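Local coordinates for protein phosphoribosylaminoimidazole-succinocarboxamide synthase (Thermotoga maritima, PDB 1KUT) that catalyses the ATP-dependent joining of L-aspartate to carboxyaminoimidazole ribonucleotide, giving SAICAR in de novo purine biosynthesis, at residues K170-L175 / L183-S188. Numbering follows the deposited sequence.
Sequences KYEFGL and LGDEIS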
# COMPACT_ATOMS: atom_id res chain seq x y z
N LYS B 170 -5.68 11.13 10.42
CA LYS B 170 -4.35 10.54 10.34
C LYS B 170 -3.66 10.61 11.70
O LYS B 170 -3.75 11.62 12.40
CB LYS B 170 -3.50 11.31 9.32
CG LYS B 170 -2.06 10.80 9.24
CD LYS B 170 -1.07 11.93 9.02
CE LYS B 170 -1.15 13.00 10.11
NZ LYS B 170 0.12 13.76 10.26
N TYR B 171 -2.97 9.53 12.08
CA TYR B 171 -2.25 9.46 13.35
C TYR B 171 -0.76 9.19 13.12
O TYR B 171 -0.32 8.88 12.01
CB TYR B 171 -2.78 8.33 14.24
CG TYR B 171 -4.27 8.41 14.53
CD1 TYR B 171 -4.79 9.38 15.38
CD2 TYR B 171 -5.16 7.50 13.95
CE1 TYR B 171 -6.16 9.45 15.64
CE2 TYR B 171 -6.52 7.55 14.20
CZ TYR B 171 -7.01 8.52 15.05
OH TYR B 171 -8.34 8.56 15.34
N GLU B 172 -0.00 9.31 14.21
CA GLU B 172 1.43 9.03 14.25
C GLU B 172 1.70 8.52 15.66
O GLU B 172 1.26 9.11 16.64
CB GLU B 172 2.26 10.29 13.94
CG GLU B 172 2.35 10.58 12.43
CD GLU B 172 3.18 11.82 12.10
OE1 GLU B 172 4.14 12.13 12.84
OE2 GLU B 172 2.87 12.48 11.07
N PHE B 173 2.38 7.39 15.74
CA PHE B 173 2.69 6.75 17.01
C PHE B 173 4.18 6.66 17.29
O PHE B 173 5.02 6.80 16.38
CB PHE B 173 2.12 5.34 17.07
CG PHE B 173 0.61 5.28 16.99
CD1 PHE B 173 -0.04 5.36 15.76
CD2 PHE B 173 -0.14 5.07 18.14
CE1 PHE B 173 -1.42 5.24 15.67
CE2 PHE B 173 -1.52 4.94 18.07
CZ PHE B 173 -2.16 5.03 16.82
N GLY B 174 4.50 6.40 18.56
CA GLY B 174 5.88 6.28 18.97
C GLY B 174 5.99 5.35 20.17
O GLY B 174 4.98 4.86 20.68
N LEU B 175 7.22 5.10 20.60
CA LEU B 175 7.46 4.23 21.75
C LEU B 175 7.97 5.08 22.91
O LEU B 175 8.88 5.88 22.74
CB LEU B 175 8.51 3.17 21.39
CG LEU B 175 8.09 1.79 20.83
CD1 LEU B 175 6.64 1.78 20.40
CD2 LEU B 175 8.99 1.43 19.66
N LEU B 183 0.32 7.50 21.11
CA LEU B 183 -0.12 8.44 20.10
C LEU B 183 0.69 9.73 20.25
O LEU B 183 0.72 10.33 21.32
CB LEU B 183 -1.61 8.76 20.27
CG LEU B 183 -2.16 9.75 19.23
CD1 LEU B 183 -2.40 9.01 17.91
CD2 LEU B 183 -3.45 10.39 19.72
N GLY B 184 1.37 10.13 19.19
CA GLY B 184 2.14 11.35 19.24
C GLY B 184 1.44 12.39 18.38
O GLY B 184 0.21 12.41 18.28
N ASP B 185 2.24 13.22 17.74
CA ASP B 185 1.77 14.27 16.85
C ASP B 185 0.63 15.11 17.41
O ASP B 185 0.71 15.59 18.54
CB ASP B 185 1.37 13.68 15.51
CG ASP B 185 1.51 14.70 14.37
OD1 ASP B 185 2.61 15.27 14.24
OD2 ASP B 185 0.54 14.92 13.63
N GLU B 186 -0.43 15.30 16.63
CA GLU B 186 -1.55 16.13 17.07
C GLU B 186 -2.92 15.60 16.64
O GLU B 186 -3.03 14.49 16.11
CB GLU B 186 -1.36 17.55 16.51
CG GLU B 186 -1.54 17.68 14.99
CD GLU B 186 -1.34 19.11 14.47
OE1 GLU B 186 -0.18 19.54 14.25
OE2 GLU B 186 -2.35 19.83 14.28
N ILE B 187 -3.95 16.40 16.89
CA ILE B 187 -5.31 16.05 16.52
C ILE B 187 -6.07 17.34 16.28
O ILE B 187 -6.66 17.91 17.20
CB ILE B 187 -6.04 15.25 17.61
CG1 ILE B 187 -5.27 13.98 17.96
CG2 ILE B 187 -7.39 14.82 17.09
CD1 ILE B 187 -5.98 13.12 19.01
N SER B 188 -6.08 17.80 15.03
CA SER B 188 -6.78 19.04 14.72
C SER B 188 -7.24 19.00 13.28
O SER B 188 -7.05 18.00 12.60
CB SER B 188 -5.82 20.22 14.91
OG SER B 188 -4.77 20.14 13.95
O HOH W 1 -4.95 13.17 14.46
O HOH W 2 -1.15 12.95 13.14
O HOH W 3 -1.34 11.99 15.98
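Two differently built halves make up the contact between 170-175 and 183-188: a dry end around Leu183 and a wet, charged end around Asp185. At the dry end Phe173 and Leu183 form an antiparallel non-hydrogen-bonded pair, and the short, nearly straight bond from Gly184 N to Glu172 O (2.7 Å, 162° at the hydrogen) ties the backbones beside it, approaching in the carbonyl plane. With CG anti to its backbone N (chi1 -180°), Leu183 sets one methyl, CD1, against both the Phe173 and Tyr171 rings. Leu183 CD1 lies 4.1 Å above the plane of the Phe173 ring, displaced toward its rim, and comes obliquely to Tyr171, 3.5 Å from Tyr171 CD1. Helix 138-160 packs against both aromatics, and its Thr152 hydrogen-bonds Tyr171 OH.

Beyond Gly184 the backbones part, and water replaces direct pairing. Water 1 donates to Lys170 O and Glu186 O, whereas water 3 lies within hydrogen-bonding distance of Gly184 O and Glu186 O and takes a weak bond from Glu172 N. Side chains span the same gap. The carboxylates of Glu172 and Asp185 stack with planes 21° apart, leaving Glu172 OE1 3.8 Å from Asp185 OD1, a proximity that nearby cations probably make tolerable. Lys170, its chain bent at chi2 and chi3, brings NZ to 3.1 Å from Glu172 OE2, above that carboxylate plane, and reaches Asp185 OD2 in a longer salt bridge of 3.6 Å. Lys116 also pairs with Glu172 OE2, and water 2 links Asp185 OD2 to Lys170 O.

The geometry is that of an antiparallel beta-hairpin, strands 164-175 and 181-183, whose second arm peels off its partner into a loop, the two being joined there by waters and a salt-bridge network of Lys170, Glu172 and Asp185.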